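Local coordinates for carbohydrate-binding protein (Flavonifractor plautii, PDB 6N1B) that removes the acetyl group from N-acetylgalactosamine, probably that of the blood group A antigen, in a gut bacterial pathway that converts A to O type, at residues His54-Val59 with Ile334-Phe339; Trp70-Pro75 with Cys119-Val124; Arg353-Ala358 with Ile389-Asn394. One frame throughout, in Å; residues are numbered along the deposited sequence. Where two conformers were deposited one is given.

Contact 1 (His54-Val59 with Ile334-Phe339); sequences HPDVVV and IYRSSF. With CA (calcium ion), chain D.
D56 and R336 form a salt bridge at the heart of the five-bladed beta-propeller, where strands 52-60 and 333-342, the inner strands of two adjoining blades, lie side by side; segments 54-59 and 334-339 run in the same direction (5° apart, axes 5.6 Å). The strands are tied by side chains, with no backbone-to-backbone bond between the two segments. R336 sends CG anti to its backbone N (chi1 -166°) and then bends at chi2, which lays its aliphatic part across the H54 imidazole: CD sits over the middle of the ring, 3.5 Å from its centroid. The guanidinium continues over the same face almost parallel to the ring. NH1 is thereby brought between two acceptors that both lie close to the guanidinium plane, D56 OD1 at 2.8 Å and P55 O at 2.9 Å, the second bond being more bent. D56 OD1 is held from both faces of the carboxylate, by R336 NH1 on one and by S338 OG, 3.0 Å away, on the other. S338 OG, extended anti to its own backbone N, gives its proton to D56 OD1 and accepts the nearly straight bond of V57 N at 2.9 Å. With its rotation fixed this way, the carboxylate chelates a calcium ion through OD1 (2.4 Å) and OD2 (2.6 Å). The positive guanidinium probably helps balance the acidic metal site, since R336 NH2 also bonds to D122 OD1, another calcium ligand. Beyond R336, Y335 lines the glycan pocket and bonds to W271 through its hydroxyl. Around the contact, strand 67-75 pairs with 52-60, strand 351-361 pairs with 333-342, and D274 of strand 269-278 completes the protein ligands of the calcium.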
loop_
_atom_site.group_PDB
_atom_site.type_symbol
_atom_site.label_atom_id
_atom_site.label_comp_id
_atom_site.label_asym_id
_atom_site.label_seq_id
_atom_site.Cartn_x
_atom_site.Cartn_y
_atom_site.Cartn_z
ATOM N N HIS A 54 -6.083 -0.195 0.617
ATOM C CA HIS A 54 -4.644 0.030 0.707
ATOM C C HIS A 54 -3.839 -1.145 1.298
ATOM O O HIS A 54 -3.168 -1.044 2.329
ATOM C CB HIS A 54 -4.340 1.327 1.438
ATOM C CG HIS A 54 -2.977 1.931 1.244
ATOM N ND1 HIS A 54 -1.736 1.404 1.614
ATOM C CD2 HIS A 54 -2.811 3.197 0.724
ATOM C CE1 HIS A 54 -0.843 2.376 1.282
ATOM N NE2 HIS A 54 -1.472 3.408 0.739
ATOM N N PRO A 55 -3.932 -2.302 0.615
ATOM C CA PRO A 55 -3.127 -3.395 1.034
ATOM C C PRO A 55 -1.646 -3.108 0.774
ATOM O O PRO A 55 -1.329 -2.454 -0.213
ATOM C CB PRO A 55 -3.585 -4.577 0.193
ATOM C CG PRO A 55 -3.984 -3.880 -1.097
ATOM C CD PRO A 55 -4.627 -2.588 -0.662
ATOM N N ASP A 56 -0.787 -3.823 1.511
ATOM C CA ASP A 56 0.618 -3.976 1.145
ATOM C C ASP A 56 1.072 -5.416 1.473
ATOM O O ASP A 56 0.950 -5.792 2.673
ATOM C CB ASP A 56 1.512 -2.924 1.782
ATOM C CG ASP A 56 2.811 -2.833 0.990
ATOM O OD1 ASP A 56 2.774 -2.643 -0.243
ATOM O OD2 ASP A 56 3.911 -3.065 1.606
ATOM N N VAL A 57 1.453 -6.122 0.410
ATOM C CA VAL A 57 1.716 -7.528 0.588
ATOM C C VAL A 57 3.213 -7.799 0.490
ATOM O O VAL A 57 3.899 -7.183 -0.337
ATOM C CB VAL A 57 0.968 -8.310 -0.515
ATOM C CG1 VAL A 57 1.238 -9.798 -0.435
ATOM C CG2 VAL A 57 -0.536 -8.117 -0.353
ATOM N N VAL A 58 3.716 -8.676 1.362
ATOM C CA VAL A 58 5.074 -9.182 1.337
ATOM C C VAL A 58 5.008 -10.679 0.978
ATOM O O VAL A 58 4.297 -11.412 1.650
ATOM C CB VAL A 58 5.775 -8.988 2.689
ATOM C CG1 VAL A 58 7.156 -9.643 2.648
ATOM C CG2 VAL A 58 5.888 -7.509 3.106
ATOM N N VAL A 59 5.685 -11.018 -0.113
ATOM C CA VAL A 59 5.779 -12.415 -0.559
ATOM C C VAL A 59 7.198 -12.920 -0.345
ATOM O O VAL A 59 8.113 -12.369 -0.937
ATOM C CB VAL A 59 5.361 -12.597 -2.057
ATOM C CG1 VAL A 59 5.330 -14.095 -2.416
ATOM C CG2 VAL A 59 4.017 -11.944 -2.282
ATOM N N ILE A 334 -9.920 2.738 -9.116
ATOM C CA ILE A 334 -8.946 1.844 -8.568
ATOM C C ILE A 334 -8.126 2.583 -7.557
ATOM O O ILE A 334 -7.682 3.739 -7.826
ATOM C CB ILE A 334 -8.073 1.182 -9.627
ATOM C CG1 ILE A 334 -8.905 0.557 -10.759
ATOM C CG2 ILE A 334 -7.141 0.220 -9.024
ATOM C CD1 ILE A 334 -9.853 -0.489 -10.312
ATOM N N TYR A 335 -7.975 2.003 -6.378
ATOM C CA TYR A 335 -7.268 2.628 -5.265
ATOM C C TYR A 335 -5.872 1.970 -5.114
ATOM O O TYR A 335 -5.436 1.219 -5.965
ATOM C CB TYR A 335 -8.138 2.579 -3.962
ATOM C CG TYR A 335 -7.999 3.806 -3.096
ATOM C CD1 TYR A 335 -8.696 4.981 -3.532
ATOM C CD2 TYR A 335 -7.237 3.915 -1.962
ATOM C CE1 TYR A 335 -8.557 6.176 -2.803
ATOM C CE2 TYR A 335 -7.065 5.072 -1.249
ATOM C CZ TYR A 335 -7.764 6.231 -1.712
ATOM O OH TYR A 335 -7.563 7.445 -1.028
ATOM N N ARG A 336 -5.174 2.330 -4.038
ATOM C CA ARG A 336 -3.806 1.907 -3.921
ATOM C C ARG A 336 -3.627 0.435 -3.970
ATOM O O ARG A 336 -4.404 -0.310 -3.352
ATOM C CB ARG A 336 -3.229 2.513 -2.622
ATOM C CG ARG A 336 -1.693 2.421 -2.541
ATOM C CD ARG A 336 -1.083 1.141 -1.939
ATOM N NE ARG A 336 0.335 1.436 -1.657
ATOM C CZ ARG A 336 1.196 0.567 -1.110
ATOM N NH1 ARG A 336 0.837 -0.672 -0.846
ATOM N NH2 ARG A 336 2.446 0.936 -0.947
ATOM N N SER A 337 -2.635 -0.021 -4.709
ATOM C CA SER A 337 -2.451 -1.435 -5.001
ATOM C C SER A 337 -1.042 -1.854 -4.646
ATOM O O SER A 337 -0.101 -1.027 -4.662
ATOM C CB SER A 337 -2.789 -1.667 -6.443
ATOM O OG SER A 337 -4.175 -1.279 -6.692
ATOM N N SER A 338 -0.815 -3.111 -4.318
ATOM C CA SER A 338 0.475 -3.694 -4.002
ATOM C C SER A 338 0.759 -4.818 -4.959
ATOM O O SER A 338 -0.134 -5.478 -5.404
ATOM C CB SER A 338 0.444 -4.141 -2.549
ATOM O OG SER A 338 1.652 -4.728 -2.143
ATOM N N PHE A 339 2.024 -5.072 -5.256
ATOM C CA PHE A 339 2.319 -6.139 -6.209
ATOM C C PHE A 339 3.557 -6.900 -5.838
ATOM O O PHE A 339 4.442 -6.417 -5.078
ATOM C CB PHE A 339 2.439 -5.603 -7.627
ATOM C CG PHE A 339 3.676 -4.841 -7.914
ATOM C CD1 PHE A 339 3.846 -3.511 -7.435
ATOM C CD2 PHE A 339 4.643 -5.364 -8.625
ATOM C CE1 PHE A 339 5.008 -2.833 -7.745
ATOM C CE2 PHE A 339 5.862 -4.709 -8.932
ATOM C CZ PHE A 339 5.989 -3.429 -8.501
HETATM CA CA CA D . 5.186 -2.428 -0.528
HETATM O O HOH W 1 5.394 -6.950 -2.590
HETATM O O HOH W 2 5.622 -5.020 0.359
HETATM O O HOH W 3 5.035 -4.027 -2.236
HETATM O O HOH W 4 7.229 -1.465 -1.336
HETATM O O HOH W 5 6.953 -2.479 1.160
#

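Contact 2 (Trp70-Pro75 with Cys119-Val124); sequences WAVYTP and CDADMV. With CA (calcium ion), chain C; CA (calcium ion), chain D.
The meeting of V72 with A121 and M123 is a face-to-face packing of two neighbouring blades of the five-bladed beta-propeller: strand 67-75 of one blade lies against 116-126, the inner strand of the next. The segments run almost exactly antiparallel (173°), but their axes are 6.2 Å apart and no direct hydrogen bond joins them, so apolar side chains and two waters do the joining. V72 straddles the methyl of A121, with CG1 and CG2 each 3.6 Å from A121 CB. Its chi1 of 67° puts CG1 in the crowded position between backbone N and carbonyl carbon, from where V72 CG1 also reaches M123 CB at 3.7 Å. M123 runs out extended and turns only at its last torsion (chi3 70°), bringing CE against W70 CB at 3.7 Å, while the W70 indole leads off to bond Y67 O through NE1. A121 and M123 thus face the neighbouring blade, while D120 and D122 point to the other side, toward the metals on the propeller axis. D120 binds one calcium ion through OD1 (2.0 Å) beside H272 and takes the N-H of S206 on OD2, whereas D122 binds the second calcium through OD1, which also accepts a hydrogen bond from R336. C119, at the start of 119-124, touches the alpha-galactose of the bound blood group B trisaccharide, so the strand whose A121 and M123 meet the neighbouring blade also carries residues of both metal sites and the sugar pocket. Near C119, T74 OG1 holds two bridging waters: one accepts from A121 N, and the other, 2.9 Å from T74 OG1, accepts from D120 N at 3.0 Å.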
loop_
_atom_site.group_PDB
_atom_site.type_symbol
_atom_site.label_atom_id
_atom_site.label_comp_id
_atom_site.label_asym_id
_atom_site.label_seq_id
_atom_site.Cartn_x
_atom_site.Cartn_y
_atom_site.Cartn_z
ATOM N N TRP A 70 2.493 -12.185 3.895
ATOM C CA TRP A 70 2.110 -11.289 5.020
ATOM C C TRP A 70 1.540 -10.026 4.417
ATOM O O TRP A 70 2.147 -9.537 3.422
ATOM C CB TRP A 70 3.300 -10.984 5.911
ATOM C CG TRP A 70 3.651 -12.205 6.732
ATOM C CD1 TRP A 70 4.368 -13.321 6.347
ATOM C CD2 TRP A 70 3.155 -12.466 8.053
ATOM N NE1 TRP A 70 4.313 -14.243 7.352
ATOM C CE2 TRP A 70 3.620 -13.761 8.425
ATOM C CE3 TRP A 70 2.409 -11.755 8.979
ATOM C CZ2 TRP A 70 3.294 -14.341 9.669
ATOM C CZ3 TRP A 70 2.137 -12.305 10.229
ATOM C CH2 TRP A 70 2.580 -13.573 10.543
ATOM N N ALA A 71 0.456 -9.490 4.962
ATOM C CA ALA A 71 -0.094 -8.270 4.450
ATOM C C ALA A 71 -0.405 -7.341 5.609
ATOM O O ALA A 71 -0.928 -7.743 6.649
ATOM C CB ALA A 71 -1.325 -8.506 3.567
ATOM N N VAL A 72 -0.173 -6.038 5.354
ATOM C CA VAL A 72 -0.744 -4.973 6.196
ATOM C C VAL A 72 -1.805 -4.239 5.378
ATOM O O VAL A 72 -1.711 -4.211 4.142
ATOM C CB VAL A 72 0.380 -4.041 6.690
ATOM C CG1 VAL A 72 1.047 -3.232 5.537
ATOM C CG2 VAL A 72 -0.118 -3.092 7.846
ATOM N N TYR A 73 -2.812 -3.718 6.032
ATOM C CA TYR A 73 -3.883 -3.063 5.333
ATOM C C TYR A 73 -4.618 -2.189 6.354
ATOM O O TYR A 73 -4.336 -2.210 7.563
ATOM C CB TYR A 73 -4.869 -4.100 4.715
ATOM C CG TYR A 73 -5.560 -4.982 5.719
ATOM C CD1 TYR A 73 -4.872 -6.022 6.371
ATOM C CD2 TYR A 73 -6.834 -4.760 6.106
ATOM C CE1 TYR A 73 -5.463 -6.761 7.333
ATOM C CE2 TYR A 73 -7.456 -5.532 7.121
ATOM C CZ TYR A 73 -6.743 -6.528 7.676
ATOM O OH TYR A 73 -7.322 -7.324 8.658
ATOM N N THR A 74 -5.587 -1.391 5.860
ATOM C CA THR A 74 -6.426 -0.580 6.808
ATOM C C THR A 74 -7.885 -0.768 6.444
ATOM O O THR A 74 -8.275 -0.541 5.293
ATOM C CB THR A 74 -6.109 0.895 6.668
ATOM O OG1 THR A 74 -6.057 1.260 5.265
ATOM C CG2 THR A 74 -4.812 1.264 7.300
ATOM N N PRO A 75 -8.716 -1.098 7.418
ATOM C CA PRO A 75 -10.108 -0.890 7.220
ATOM C C PRO A 75 -10.410 0.497 6.804
ATOM O O PRO A 75 -9.661 1.447 7.088
ATOM C CB PRO A 75 -10.724 -1.131 8.664
ATOM C CG PRO A 75 -9.690 -2.049 9.306
ATOM C CD PRO A 75 -8.398 -1.490 8.804
ATOM N N CYS A 119 -3.512 5.934 8.113
ATOM C CA CYS A 119 -3.729 5.535 6.706
ATOM C C CYS A 119 -2.455 4.972 6.105
ATOM O O CYS A 119 -1.365 5.053 6.701
ATOM C CB CYS A 119 -4.217 6.741 5.817
ATOM S SG CYS A 119 -2.983 8.075 5.756
ATOM N N ASP A 120 -2.617 4.358 4.947
ATOM C CA ASP A 120 -1.462 4.207 4.043
ATOM C C ASP A 120 -0.378 3.299 4.581
ATOM O O ASP A 120 0.847 3.713 4.644
ATOM C CB ASP A 120 -0.855 5.575 3.683
ATOM C CG ASP A 120 -1.767 6.475 2.863
ATOM O OD1 ASP A 120 -2.914 6.082 2.618
ATOM O OD2 ASP A 120 -1.378 7.641 2.671
ATOM N N ALA A 121 -0.668 2.069 4.931
ATOM C CA ALA A 121 0.342 1.158 5.422
ATOM C C ALA A 121 1.184 0.575 4.277
ATOM O O ALA A 121 0.719 0.251 3.206
ATOM C CB ALA A 121 -0.249 0.075 6.241
ATOM N N ASP A 122 2.452 0.283 4.600
ATOM C CA ASP A 122 3.415 -0.415 3.703
ATOM C C ASP A 122 4.418 -1.151 4.542
ATOM O O ASP A 122 4.850 -0.596 5.577
ATOM C CB ASP A 122 4.099 0.637 2.792
ATOM C CG ASP A 122 5.048 0.066 1.747
ATOM O OD1 ASP A 122 4.634 -0.313 0.557
ATOM O OD2 ASP A 122 6.257 -0.071 2.120
ATOM N N MET A 123 4.722 -2.405 4.190
ATOM C CA MET A 123 5.535 -3.283 5.052
ATOM C C MET A 123 6.649 -3.904 4.219
ATOM O O MET A 123 6.479 -4.324 3.071
ATOM C CB MET A 123 4.616 -4.341 5.636
ATOM C CG MET A 123 5.251 -5.367 6.571
ATOM S SD MET A 123 4.080 -6.283 7.538
ATOM C CE MET A 123 3.327 -7.270 6.271
ATOM N N VAL A 124 7.801 -3.984 4.901
ATOM C CA VAL A 124 9.030 -4.567 4.354
ATOM C C VAL A 124 9.537 -5.711 5.222
ATOM O O VAL A 124 9.520 -5.583 6.430
ATOM C CB VAL A 124 10.098 -3.463 4.286
ATOM C CG1 VAL A 124 11.370 -3.919 3.548
ATOM C CG2 VAL A 124 9.597 -2.310 3.569
HETATM CA CA CA C . -4.463 6.890 1.721
HETATM CA CA CA D . 5.186 -2.428 -0.528
HETATM O O HOH W 6 -3.185 0.559 4.531
HETATM O O HOH W 7 -5.391 3.776 4.074
HETATM O O HOH W 8 -6.270 7.579 1.209
HETATM O O HOH W 9 -5.032 4.831 1.456
HETATM O O HOH W 10 -5.797 6.990 3.398
HETATM O O HOH W 11 -3.742 8.863 2.139
HETATM O O HOH W 3 5.035 -4.027 -2.236
#

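Contact 3 (Arg353-Ala358 with Ile389-Asn394); sequences RVWYSA and IGYAEN
The hydroxyl of Y391 is gripped from two sides: it accepts from R353 NE at 2.9 Å and donates to E393 OE1 at 2.6 Å, using the anti lone pair of that carboxylate. All three residues stand on one face of an antiparallel beta-sheet, within the propeller blade where strand 351-361 pairs with 385-395. Y391 OH lies near the plane of the R353 guanidinium, which stands almost perpendicular to the tyrosine ring. R353 and E393 do not bond directly, so the hydroxyl relays between their opposite charges; NH1 of R353 has a salt bridge of its own to E342. On the same face the ring of Y391, carried out anti to its backbone N (chi1 -178°), turns its edge to the face of W355 in an edge-to-face stack, with 4.9 Å between its centroid and that of the indole's five-membered ring. W355 NE1 is satisfied by G94 O. Beneath, V354 with A392 and Y356 with G390 are hydrogen-bonded pairs. The absence of a side chain at G390 goes with the close lie of the Y356 ring, whose edge meets the backbone of the facing strand, CE1 standing 3.6 Å from Y391 O. The Y356 hydroxyl reaches on to D330. Toward the propeller axis, S357 OG bonds to R336 O of the adjacent strand. The two bonds of the Y356 pair differ: G390 N points nearly straight at Y356 O (2.8 Å), whereas Y356 N reaches G390 O at 3.0 Å from well above the carbonyl plane, with an N-H...O angle of 136°.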
loop_
_atom_site.group_PDB
_atom_site.type_symbol
_atom_site.label_atom_id
_atom_site.label_comp_id
_atom_site.label_asym_id
_atom_site.label_seq_id
_atom_site.Cartn_x
_atom_site.Cartn_y
_atom_site.Cartn_z
ATOM N N ARG A 353 1.661 -10.085 -9.995
ATOM C CA ARG A 353 0.615 -10.424 -9.001
ATOM C C ARG A 353 0.218 -9.143 -8.323
ATOM O O ARG A 353 1.083 -8.527 -7.695
ATOM C CB ARG A 353 1.065 -11.476 -8.053
ATOM C CG ARG A 353 1.504 -12.788 -8.742
ATOM C CD ARG A 353 1.871 -13.867 -7.776
ATOM N NE ARG A 353 0.735 -14.294 -6.991
ATOM C CZ ARG A 353 0.856 -15.153 -5.992
ATOM N NH1 ARG A 353 1.979 -15.681 -5.687
ATOM N NH2 ARG A 353 -0.247 -15.513 -5.241
ATOM N N VAL A 354 -1.061 -8.729 -8.430
ATOM C CA VAL A 354 -1.473 -7.405 -7.989
ATOM C C VAL A 354 -2.614 -7.517 -7.046
ATOM O O VAL A 354 -3.732 -7.971 -7.439
ATOM C CB VAL A 354 -1.780 -6.452 -9.145
ATOM C CG1 VAL A 354 -2.176 -5.078 -8.644
ATOM C CG2 VAL A 354 -0.575 -6.419 -10.134
ATOM N N TRP A 355 -2.478 -7.106 -5.813
ATOM C CA TRP A 355 -3.580 -6.972 -4.796
ATOM C C TRP A 355 -4.017 -5.559 -4.907
ATOM O O TRP A 355 -3.294 -4.617 -4.547
ATOM C CB TRP A 355 -3.085 -7.381 -3.418
ATOM C CG TRP A 355 -2.751 -8.846 -3.296
ATOM C CD1 TRP A 355 -3.594 -9.782 -2.805
ATOM C CD2 TRP A 355 -1.530 -9.535 -3.667
ATOM N NE1 TRP A 355 -2.966 -11.011 -2.903
ATOM C CE2 TRP A 355 -1.699 -10.891 -3.382
ATOM C CE3 TRP A 355 -0.281 -9.132 -4.193
ATOM C CZ2 TRP A 355 -0.725 -11.826 -3.662
ATOM C CZ3 TRP A 355 0.682 -10.034 -4.430
ATOM C CH2 TRP A 355 0.456 -11.390 -4.177
ATOM N N TYR A 356 -5.217 -5.326 -5.511
ATOM C CA TYR A 356 -5.711 -3.996 -5.759
ATOM C C TYR A 356 -6.843 -3.628 -4.877
ATOM O O TYR A 356 -7.768 -4.439 -4.692
ATOM C CB TYR A 356 -6.051 -3.755 -7.243
ATOM C CG TYR A 356 -7.346 -4.325 -7.800
ATOM C CD1 TYR A 356 -7.389 -5.632 -8.298
ATOM C CD2 TYR A 356 -8.419 -3.565 -7.932
ATOM C CE1 TYR A 356 -8.559 -6.135 -8.923
ATOM C CE2 TYR A 356 -9.558 -4.008 -8.572
ATOM C CZ TYR A 356 -9.655 -5.250 -9.088
ATOM O OH TYR A 356 -10.742 -5.735 -9.736
ATOM N N SER A 357 -6.848 -2.446 -4.305
ATOM C CA SER A 357 -8.038 -1.957 -3.649
ATOM C C SER A 357 -8.859 -1.114 -4.587
ATOM O O SER A 357 -8.328 -0.612 -5.626
ATOM C CB SER A 357 -7.714 -1.295 -2.326
ATOM O OG SER A 357 -6.985 -0.060 -2.463
ATOM N N ALA A 358 -10.154 -1.012 -4.308
ATOM C CA ALA A 358 -11.059 -0.250 -5.171
ATOM C C ALA A 358 -12.299 0.107 -4.372
ATOM O O ALA A 358 -12.490 -0.310 -3.241
ATOM C CB ALA A 358 -11.386 -1.012 -6.436
ATOM N N ILE A 389 -10.715 -4.975 -1.197
ATOM C CA ILE A 389 -9.443 -5.399 -1.800
ATOM C C ILE A 389 -9.670 -6.662 -2.580
ATOM O O ILE A 389 -10.232 -7.647 -2.045
ATOM C CB ILE A 389 -8.374 -5.694 -0.687
ATOM C CG1 ILE A 389 -8.025 -4.408 0.060
ATOM C CG2 ILE A 389 -7.139 -6.324 -1.292
ATOM C CD1 ILE A 389 -7.302 -4.673 1.411
ATOM N N GLY A 390 -9.217 -6.643 -3.836
ATOM C CA GLY A 390 -9.239 -7.785 -4.737
ATOM C C GLY A 390 -7.887 -8.097 -5.356
ATOM O O GLY A 390 -6.875 -7.689 -4.780
ATOM N N TYR A 391 -7.887 -8.774 -6.510
ATOM C CA TYR A 391 -6.690 -9.296 -7.056
ATOM C C TYR A 391 -6.766 -9.355 -8.545
ATOM O O TYR A 391 -7.828 -9.634 -9.151
ATOM C CB TYR A 391 -6.449 -10.720 -6.491
ATOM C CG TYR A 391 -5.165 -11.398 -6.954
ATOM C CD1 TYR A 391 -3.929 -11.081 -6.427
ATOM C CD2 TYR A 391 -5.216 -12.343 -7.972
ATOM C CE1 TYR A 391 -2.763 -11.648 -6.909
ATOM C CE2 TYR A 391 -4.011 -12.954 -8.438
ATOM C CZ TYR A 391 -2.806 -12.596 -7.856
ATOM O OH TYR A 391 -1.627 -13.210 -8.358
ATOM N N ALA A 392 -5.618 -9.092 -9.225
ATOM C CA ALA A 392 -5.468 -9.228 -10.656
ATOM C C ALA A 392 -4.082 -9.756 -10.970
ATOM O O ALA A 392 -3.165 -9.594 -10.181
ATOM C CB ALA A 392 -5.714 -7.866 -11.266
ATOM N N GLU A 393 -3.928 -10.312 -12.181
ATOM C CA GLU A 393 -2.669 -10.958 -12.484
ATOM C C GLU A 393 -2.462 -11.018 -13.974
ATOM O O GLU A 393 -3.477 -11.111 -14.739
ATOM C CB GLU A 393 -2.731 -12.435 -11.977
ATOM C CG GLU A 393 -1.386 -13.211 -12.010
ATOM C CD GLU A 393 -1.643 -14.678 -11.544
ATOM O OE1 GLU A 393 -1.853 -14.843 -10.307
ATOM O OE2 GLU A 393 -1.596 -15.536 -12.433
ATOM N N ASN A 394 -1.216 -11.075 -14.442
ATOM C CA ASN A 394 -0.968 -11.430 -15.848
ATOM C C ASN A 394 0.521 -11.825 -15.937
ATOM O O ASN A 394 1.334 -11.426 -15.060
ATOM C CB ASN A 394 -1.259 -10.248 -16.819
ATOM C CG ASN A 394 -1.565 -10.683 -18.232
ATOM O OD1 ASN A 394 -1.514 -11.917 -18.552
ATOM N ND2 ASN A 394 -1.940 -9.737 -19.054
#

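From the N terminus, the short strand 30-31 is set aside to complete the last blade, beside strand 385-395. Contact 1 then opens at 54-59 and closes only at 334-339, after 274 residues and most of the propeller. Nested within that loop, contact 2 joins 70-75 to 119-124 across 43 residues, linking the first blade to the second; it shares the second calcium ion with contact 1. Contact 3 follows in series, closing a 30-residue loop inside the last blade. Contact 1 therefore seals the ring between first and last blades, contact 2 is an ordinary blade-to-blade junction, and contact 3 pairs two strands within the closing blade.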